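Local coordinates for Ice-binding protein isoform1a (Antarctomyces psychrotrophicus, PDB 7BWX) that probably binds the prism planes of ice crystals through a right-handed beta-solenoid, as an antifreeze protein of an Antarctic ascomycete, at residues Ile174-Asn188 and Leu191-Thr205. The protein carries 1 engineered substitution. Residues are numbered along the deposited sequence; the frame is centred on the assembly and turned at random.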
ATOM      1  N   ILE A 174      -0.316   3.533  -1.843  1.00 14.15           N
ATOM      2  CA  ILE A 174       0.111   4.947  -1.989  1.00 14.14           C
ATOM      3  C   ILE A 174      -1.083   5.817  -1.642  1.00 11.80           C
ATOM      4  O   ILE A 174      -2.007   5.947  -2.432  1.00 13.11           O
ATOM      5  CB  ILE A 174       0.672   5.207  -3.378  1.00 13.91           C
ATOM      6  CG1 ILE A 174       1.567   4.057  -3.835  1.00 15.29           C
ATOM      7  CG2 ILE A 174       1.391   6.540  -3.352  1.00 14.30           C
ATOM      8  CD1 ILE A 174       2.211   4.309  -5.203  1.00 16.95           C
ATOM      9  N   ALA A 175      -1.145   6.230  -0.396  1.00 11.54           N
ATOM     10  CA  ALA A 175      -2.271   7.019   0.118  1.00 11.90           C
ATOM     11  C   ALA A 175      -1.933   8.513   0.102  1.00 12.17           C
ATOM     12  O   ALA A 175      -0.825   8.887   0.460  1.00 12.67           O
ATOM     13  CB  ALA A 175      -2.586   6.580   1.510  1.00 12.13           C
ATOM     14  N   ASN A 176      -2.935   9.332  -0.163  1.00 12.58           N
ATOM     15  CA  ASN A 176      -2.805  10.803  -0.144  1.00 12.43           C
ATOM     16  C   ASN A 176      -2.545  11.273   1.278  1.00 13.01           C
ATOM     17  O   ASN A 176      -1.755  12.199   1.461  1.00 12.34           O
ATOM     18  CB  ASN A 176      -4.066  11.428  -0.668  1.00 13.70           C
ATOM     19  CG  ASN A 176      -3.895  12.911  -0.898  1.00 14.19           C
ATOM     20  OD1 ASN A 176      -3.074  13.282  -1.715  1.00 14.10           O
ATOM     21  ND2 ASN A 176      -4.644  13.714  -0.152  1.00 14.55           N
ATOM     22  N   ALA A 177      -3.149  10.618   2.260  1.00 13.04           N
ATOM     23  CA  ALA A 177      -3.070  11.024   3.674  1.00 12.79           C
ATOM     24  C   ALA A 177      -2.657   9.807   4.536  1.00 13.53           C
ATOM     25  O   ALA A 177      -1.549   9.319   4.345  1.00 14.95           O
ATOM     26  CB  ALA A 177      -4.375  11.629   4.054  1.00 12.06           C
ATOM     27  N   LEU A 178      -3.486   9.380   5.474  1.00 12.17           N
ATOM     28  CA  LEU A 178      -3.085   8.462   6.563  1.00 12.89           C
ATOM     29  C   LEU A 178      -3.116   7.023   6.050  1.00 13.46           C
ATOM     30  O   LEU A 178      -4.022   6.712   5.246  1.00 12.44           O
ATOM     31  CB  LEU A 178      -4.078   8.590   7.711  1.00 13.99           C
ATOM     32  CG  LEU A 178      -3.712   7.829   8.987  1.00 14.77           C
ATOM     33  CD1 LEU A 178      -2.528   8.524   9.646  1.00 15.53           C
ATOM     34  CD2 LEU A 178      -4.891   7.787   9.966  1.00 15.64           C
ATOM     35  N   ILE A 179      -2.188   6.185   6.537  1.00 12.70           N
ATOM     36  CA  ILE A 179      -2.331   4.707   6.421  1.00 12.18           C
ATOM     37  C   ILE A 179      -2.330   4.169   7.825  1.00 12.74           C
ATOM     38  O   ILE A 179      -1.343   4.373   8.518  1.00 13.27           O
ATOM     39  CB  ILE A 179      -1.273   4.039   5.543  1.00 12.32           C
ATOM     40  CG1 ILE A 179      -1.299   4.588   4.135  1.00 12.38           C
ATOM     41  CG2 ILE A 179      -1.478   2.514   5.511  1.00 13.13           C
ATOM     42  CD1 ILE A 179      -0.176   4.126   3.266  1.00 12.55           C
ATOM     43  N   ALA A 180      -3.392   3.467   8.215  1.00 14.04           N
ATOM     44  CA  ALA A 180      -3.516   2.815   9.538  1.00 13.23           C
ATOM     45  C   ALA A 180      -3.631   1.302   9.308  1.00 15.72           C
ATOM     46  O   ALA A 180      -4.568   0.855   8.647  1.00 16.04           O
ATOM     47  CB  ALA A 180      -4.679   3.358  10.289  1.00 13.39           C
ATOM     48  N   ALA A 181      -2.646   0.555   9.795  1.00 15.52           N
ATOM     49  CA  ALA A 181      -2.675  -0.913   9.796  1.00 15.52           C
ATOM     50  C   ALA A 181      -3.078  -1.342  11.206  1.00 15.12           C
ATOM     51  O   ALA A 181      -2.334  -1.107  12.176  1.00 16.04           O
ATOM     52  CB  ALA A 181      -1.349  -1.414   9.317  1.00 14.90           C
ATOM     53  N   GLN A 182      -4.261  -1.914  11.323  1.00 15.27           N
ATOM     54  CA  GLN A 182      -4.795  -2.370  12.622  1.00 16.88           C
ATOM     55  C   GLN A 182      -4.148  -3.710  13.018  1.00 15.64           C
ATOM     56  O   GLN A 182      -3.425  -4.328  12.201  1.00 14.30           O
ATOM     57  CB  GLN A 182      -6.319  -2.443  12.556  1.00 18.48           C
ATOM     58  CG  GLN A 182      -6.942  -1.062  12.377  1.00 23.93           C
ATOM     59  CD  GLN A 182      -8.446  -1.082  12.276  1.00 27.96           C
ATOM     60  OE1 GLN A 182      -9.073  -2.082  11.973  1.00 36.26           O
ATOM     61  NE2 GLN A 182      -9.037   0.062  12.557  1.00 34.04           N
ATOM     62  N   THR A 183      -4.359  -4.078  14.280  1.00 15.06           N
ATOM     63  CA  THR A 183      -3.718  -5.226  14.947  1.00 15.19           C
ATOM     64  C   THR A 183      -3.626  -6.406  13.991  1.00 13.81           C
ATOM     65  O   THR A 183      -4.634  -6.934  13.547  1.00 14.17           O
ATOM     66  CB  THR A 183      -4.486  -5.650  16.214  1.00 17.41           C
ATOM     67  OG1 THR A 183      -4.800  -4.455  16.928  1.00 18.78           O
ATOM     68  CG2 THR A 183      -3.667  -6.564  17.097  1.00 18.62           C
ATOM     69  N   GLY A 184      -2.411  -6.823  13.737  1.00 14.35           N
ATOM     70  CA  GLY A 184      -2.127  -8.106  13.094  1.00 15.57           C
ATOM     71  C   GLY A 184      -2.236  -8.022  11.603  1.00 14.09           C
ATOM     72  O   GLY A 184      -1.992  -9.073  10.970  1.00 13.48           O
ATOM     73  N   ALA A 185      -2.603  -6.874  11.023  1.00 14.12           N
ATOM     74  CA  ALA A 185      -2.635  -6.796   9.543  1.00 12.95           C
ATOM     75  C   ALA A 185      -1.252  -7.112   8.967  1.00 12.93           C
ATOM     76  O   ALA A 185      -0.210  -6.685   9.533  1.00 12.57           O
ATOM     77  CB  ALA A 185      -3.157  -5.459   9.081  1.00 13.94           C
ATOM     78  N   THR A 186      -1.230  -7.780   7.820  1.00 12.70           N
ATOM     79  CA  THR A 186       0.010  -8.176   7.131  1.00 14.44           C
ATOM     80  C   THR A 186      -0.052  -7.640   5.714  1.00 13.20           C
ATOM     81  O   THR A 186      -1.170  -7.542   5.117  1.00 13.71           O
ATOM     82  CB  THR A 186       0.250  -9.694   7.209  1.00 14.93           C
ATOM     83  OG1 THR A 186      -0.815 -10.383   6.558  1.00 15.58           O
ATOM     84  CG2 THR A 186       0.372 -10.166   8.646  1.00 15.31           C
ATOM     85  N   ILE A 187       1.117  -7.301   5.196  1.00 12.99           N
ATOM     86  CA  ILE A 187       1.263  -6.686   3.860  1.00 13.19           C
ATOM     87  C   ILE A 187       2.507  -7.281   3.204  1.00 13.12           C
ATOM     88  O   ILE A 187       3.598  -7.246   3.788  1.00 15.56           O
ATOM     89  CB  ILE A 187       1.331  -5.133   3.967  1.00 13.13           C
ATOM     90  CG1 ILE A 187       0.073  -4.537   4.578  1.00 14.31           C
ATOM     91  CG2 ILE A 187       1.588  -4.523   2.595  1.00 14.05           C
ATOM     92  CD1 ILE A 187       0.150  -4.310   6.074  1.00 15.29           C
ATOM     93  N   ASN A 188       2.326  -7.795   2.007  1.00 13.70           N
ATOM     94  CA  ASN A 188       3.384  -8.061   1.021  1.00 13.48           C
ATOM     95  C   ASN A 188       3.302  -6.934   0.029  1.00 13.63           C
ATOM     96  O   ASN A 188       2.422  -6.956  -0.869  1.00 14.41           O
ATOM     97  CB  ASN A 188       3.227  -9.426   0.328  1.00 15.30           C
ATOM     98  CG  ASN A 188       3.632 -10.575   1.249  1.00 16.92           C
ATOM     99  OD1 ASN A 188       4.469 -10.414   2.164  1.00 18.01           O
ATOM    100  ND2 ASN A 188       3.025 -11.734   1.034  1.00 16.20           N
ATOM    101  N   LEU A 191       3.710   0.519   2.475  1.00 11.46           N
ATOM    102  CA  LEU A 191       2.788   1.543   2.986  1.00 11.92           C
ATOM    103  C   LEU A 191       3.426   2.920   2.768  1.00 12.24           C
ATOM    104  O   LEU A 191       4.358   3.255   3.522  1.00 12.74           O
ATOM    105  CB  LEU A 191       2.484   1.277   4.464  1.00 11.87           C
ATOM    106  CG  LEU A 191       1.963  -0.127   4.765  1.00 12.75           C
ATOM    107  CD1 LEU A 191       1.719  -0.282   6.233  1.00 13.16           C
ATOM    108  CD2 LEU A 191       0.721  -0.481   3.977  1.00 13.23           C
ATOM    109  N   LEU A 192       3.001   3.640   1.713  1.00 12.29           N
ATOM    110  CA  LEU A 192       3.595   4.938   1.317  1.00 12.60           C
ATOM    111  C   LEU A 192       2.544   6.027   1.528  1.00 11.81           C
ATOM    112  O   LEU A 192       1.622   6.200   0.677  1.00 12.38           O
ATOM    113  CB  LEU A 192       4.046   4.838  -0.146  1.00 14.09           C
ATOM    114  CG  LEU A 192       4.954   3.672  -0.503  1.00 13.65           C
ATOM    115  CD1 LEU A 192       5.362   3.753  -1.944  1.00 14.90           C
ATOM    116  CD2 LEU A 192       6.205   3.608   0.349  1.00 14.34           C
ATOM    117  N   ALA A 193       2.606   6.672   2.686  1.00 12.21           N
ATOM    118  CA  ALA A 193       1.574   7.598   3.193  1.00 11.78           C
ATOM    119  C   ALA A 193       1.935   9.033   2.835  1.00 12.79           C
ATOM    120  O   ALA A 193       3.136   9.313   2.679  1.00 13.95           O
ATOM    121  CB  ALA A 193       1.396   7.490   4.671  1.00 11.14           C
ATOM    122  N   GLY A 194       0.920   9.873   2.699  1.00 12.03           N
ATOM    123  CA  GLY A 194       1.121  11.312   2.483  1.00 13.32           C
ATOM    124  C   GLY A 194       1.131  12.074   3.804  1.00 13.77           C
ATOM    125  O   GLY A 194       1.463  13.268   3.791  1.00 14.26           O
ATOM    126  N   SER A 195       0.723  11.448   4.910  1.00 13.70           N
ATOM    127  CA  SER A 195       0.759  12.077   6.259  1.00 13.88           C
ATOM    128  C   SER A 195       1.539  11.190   7.237  1.00 13.40           C
ATOM    129  O   SER A 195       2.765  11.359   7.323  1.00 14.11           O
ATOM    130  CB  SER A 195      -0.643  12.430   6.747  1.00 14.14           C
ATOM    131  OG  SER A 195      -1.498  11.287   6.856  1.00 13.76           O
ATOM    132  N   ALA A 196       0.855  10.311   7.975  1.00 12.58           N
ATOM    133  CA  ALA A 196       1.468   9.401   8.955  1.00 12.11           C
ATOM    134  C   ALA A 196       1.101   7.958   8.601  1.00 12.77           C
ATOM    135  O   ALA A 196       0.145   7.733   7.843  1.00 12.12           O
ATOM    136  CB  ALA A 196       1.059   9.747  10.362  1.00 12.53           C
ATOM    137  N   VAL A 197       1.883   7.026   9.115  1.00 13.75           N
ATOM    138  CA  VAL A 197       1.525   5.582   9.142  1.00 13.55           C
ATOM    139  C   VAL A 197       1.347   5.195  10.610  1.00 13.81           C
ATOM    140  O   VAL A 197       2.259   5.480  11.423  1.00 13.44           O
ATOM    141  CB  VAL A 197       2.595   4.732   8.458  1.00 13.67           C
ATOM    142  CG1 VAL A 197       2.386   3.235   8.716  1.00 14.55           C
ATOM    143  CG2 VAL A 197       2.628   5.008   6.985  1.00 13.90           C
ATOM    144  N   THR A 198       0.236   4.564  10.947  1.00 13.63           N
ATOM    145  CA  THR A 198       0.065   3.953  12.290  1.00 13.30           C
ATOM    146  C   THR A 198       0.088   2.437  12.137  1.00 13.38           C
ATOM    147  O   THR A 198      -0.502   1.909  11.137  1.00 12.14           O
ATOM    148  CB  THR A 198      -1.193   4.395  13.027  1.00 15.13           C
ATOM    149  OG1 THR A 198      -2.355   3.874  12.379  1.00 17.08           O
ATOM    150  CG2 THR A 198      -1.276   5.906  13.097  1.00 18.53           C
ATOM    151  N   LEU A 199       0.805   1.785  13.046  1.00 13.07           N
ATOM    152  CA  LEU A 199       0.989   0.318  12.992  1.00 12.75           C
ATOM    153  C   LEU A 199       0.611  -0.270  14.345  1.00 13.57           C
ATOM    154  O   LEU A 199       0.849   0.360  15.384  1.00 12.35           O
ATOM    155  CB  LEU A 199       2.422   0.002  12.644  1.00 13.49           C
ATOM    156  CG  LEU A 199       2.970   0.593  11.341  1.00 14.01           C
ATOM    157  CD1 LEU A 199       4.471   0.445  11.340  1.00 15.60           C
ATOM    158  CD2 LEU A 199       2.368  -0.065  10.121  1.00 15.53           C
ATOM    159  N   ASP A 200       0.106  -1.501  14.322  1.00 12.99           N
ATOM    160  CA  ASP A 200      -0.121  -2.279  15.553  1.00 13.87           C
ATOM    161  C   ASP A 200       0.157  -3.759  15.217  1.00 13.99           C
ATOM    162  O   ASP A 200      -0.688  -4.363  14.550  1.00 13.63           O
ATOM    163  CB  ASP A 200      -1.530  -2.020  16.076  1.00 16.04           C
ATOM    164  CG  ASP A 200      -1.834  -2.810  17.362  1.00 21.36           C
ATOM    165  OD1 ASP A 200      -0.995  -3.619  17.802  1.00 21.06           O
ATOM    166  OD2 ASP A 200      -2.905  -2.628  17.898  1.00 27.22           O
ATOM    167  N   SER A 201       1.296  -4.286  15.652  1.00 15.02           N
ATOM    168  CA  SER A 201       1.664  -5.707  15.525  1.00 14.63           C
ATOM    169  C   SER A 201       1.495  -6.135  14.087  1.00 14.78           C
ATOM    170  O   SER A 201       0.912  -7.217  13.834  1.00 13.44           O
ATOM    171  CB  SER A 201       0.802  -6.522  16.468  1.00 16.61           C
ATOM    172  OG  SER A 201       0.832  -5.871  17.738  1.00 22.64           O
ATOM    173  N   ASN A 202       2.105  -5.396  13.168  1.00 13.91           N
ATOM    174  CA  ASN A 202       1.967  -5.715  11.732  1.00 13.99           C
ATOM    175  C   ASN A 202       3.220  -6.391  11.209  1.00 13.69           C
ATOM    176  O   ASN A 202       4.305  -6.311  11.822  1.00 16.34           O
ATOM    177  CB  ASN A 202       1.689  -4.480  10.882  1.00 14.11           C
ATOM    178  CG  ASN A 202       0.518  -3.722  11.435  1.00 14.96           C
ATOM    179  OD1 ASN A 202       0.686  -2.602  11.922  1.00 14.95           O
ATOM    180  ND2 ASN A 202      -0.648  -4.328  11.340  1.00 13.83           N
ATOM    181  N   THR A 203       3.093  -7.016  10.052  1.00 13.15           N
ATOM    182  CA  THR A 203       4.269  -7.458   9.281  1.00 13.41           C
ATOM    183  C   THR A 203       4.139  -6.881   7.889  1.00 12.96           C
ATOM    184  O   THR A 203       3.123  -7.112   7.246  1.00 14.75           O
ATOM    185  CB  THR A 203       4.406  -8.984   9.183  1.00 15.32           C
ATOM    186  OG1 THR A 203       4.351  -9.435  10.523  1.00 17.16           O
ATOM    187  CG2 THR A 203       5.702  -9.410   8.522  1.00 15.72           C
ATOM    188  N   VAL A 204       5.149  -6.176   7.448  1.00 12.89           N
ATOM    189  CA  VAL A 204       5.213  -5.590   6.099  1.00 12.79           C
ATOM    190  C   VAL A 204       6.494  -6.087   5.464  1.00 12.93           C
ATOM    191  O   VAL A 204       7.612  -5.850   6.022  1.00 14.63           O
ATOM    192  CB  VAL A 204       5.209  -4.050   6.158  1.00 12.86           C
ATOM    193  CG1 VAL A 204       5.261  -3.483   4.741  1.00 12.86           C
ATOM    194  CG2 VAL A 204       4.066  -3.531   6.982  1.00 12.35           C
ATOM    195  N   THR A 205       6.351  -6.748   4.341  1.00 13.38           N
ATOM    196  CA  THR A 205       7.491  -7.277   3.588  1.00 13.15           C
ATOM    197  C   THR A 205       7.507  -6.718   2.171  1.00 12.73           C
ATOM    198  O   THR A 205       6.651  -7.093   1.342  1.00 12.31           O
ATOM    199  CB  THR A 205       7.437  -8.817   3.574  1.00 13.74           C
ATOM    200  OG1 THR A 205       7.388  -9.251   4.927  1.00 13.24           O
ATOM    201  CG2 THR A 205       8.637  -9.398   2.857  1.00 15.37           C
TER
HETATM  202  O   HOH W   1      -2.702   1.332  13.354  1.00 18.67           O
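With CG beside its backbone N (chi1 -52°), Asn-202 turns its amide to the carbonyls of the type II turn Gln-182 to Ala-185; Asp-200, with CG anti to its own N (chi1 180°), reaches Thr-183. The two segments are neighbouring coils of the right-handed beta-helix, stacked in parallel register. The axes of strands 179-181 and 197-200 approach to 4.7 Å and run parallel, 1° apart. Asn-202 ND2 donates to Gln-182 O at 2.9 Å and to Ala-185 O at 3.0 Å. Both acceptors lie near the amide plane. Asn-202 OD1 accepts from Asp-200 N, within its own coil. Replacing Asn-202 with an alanine would probably cost the Gln-182 and Ala-185 carbonyls their amide donor and leave Asp-200 N without OD1. Inside the solenoid, Ile-179 lays CD1 over the Leu-192 backbone, 3.6 Å from its N, and sets CG2 against Leu-191 CD2. Ile-187 and Val-204 pack side by side on the same inward side. On the outer side, Ala-180 CB meets Thr-198 OG1. A water bridges that hydroxyl and Ala-181 O. At the turn, Thr-183 OG1 donates to Asp-200 OD2 at 2.8 Å, from above the carboxylate plane, while Ser-201 OG donates to OD1 nearly along its C-O axis.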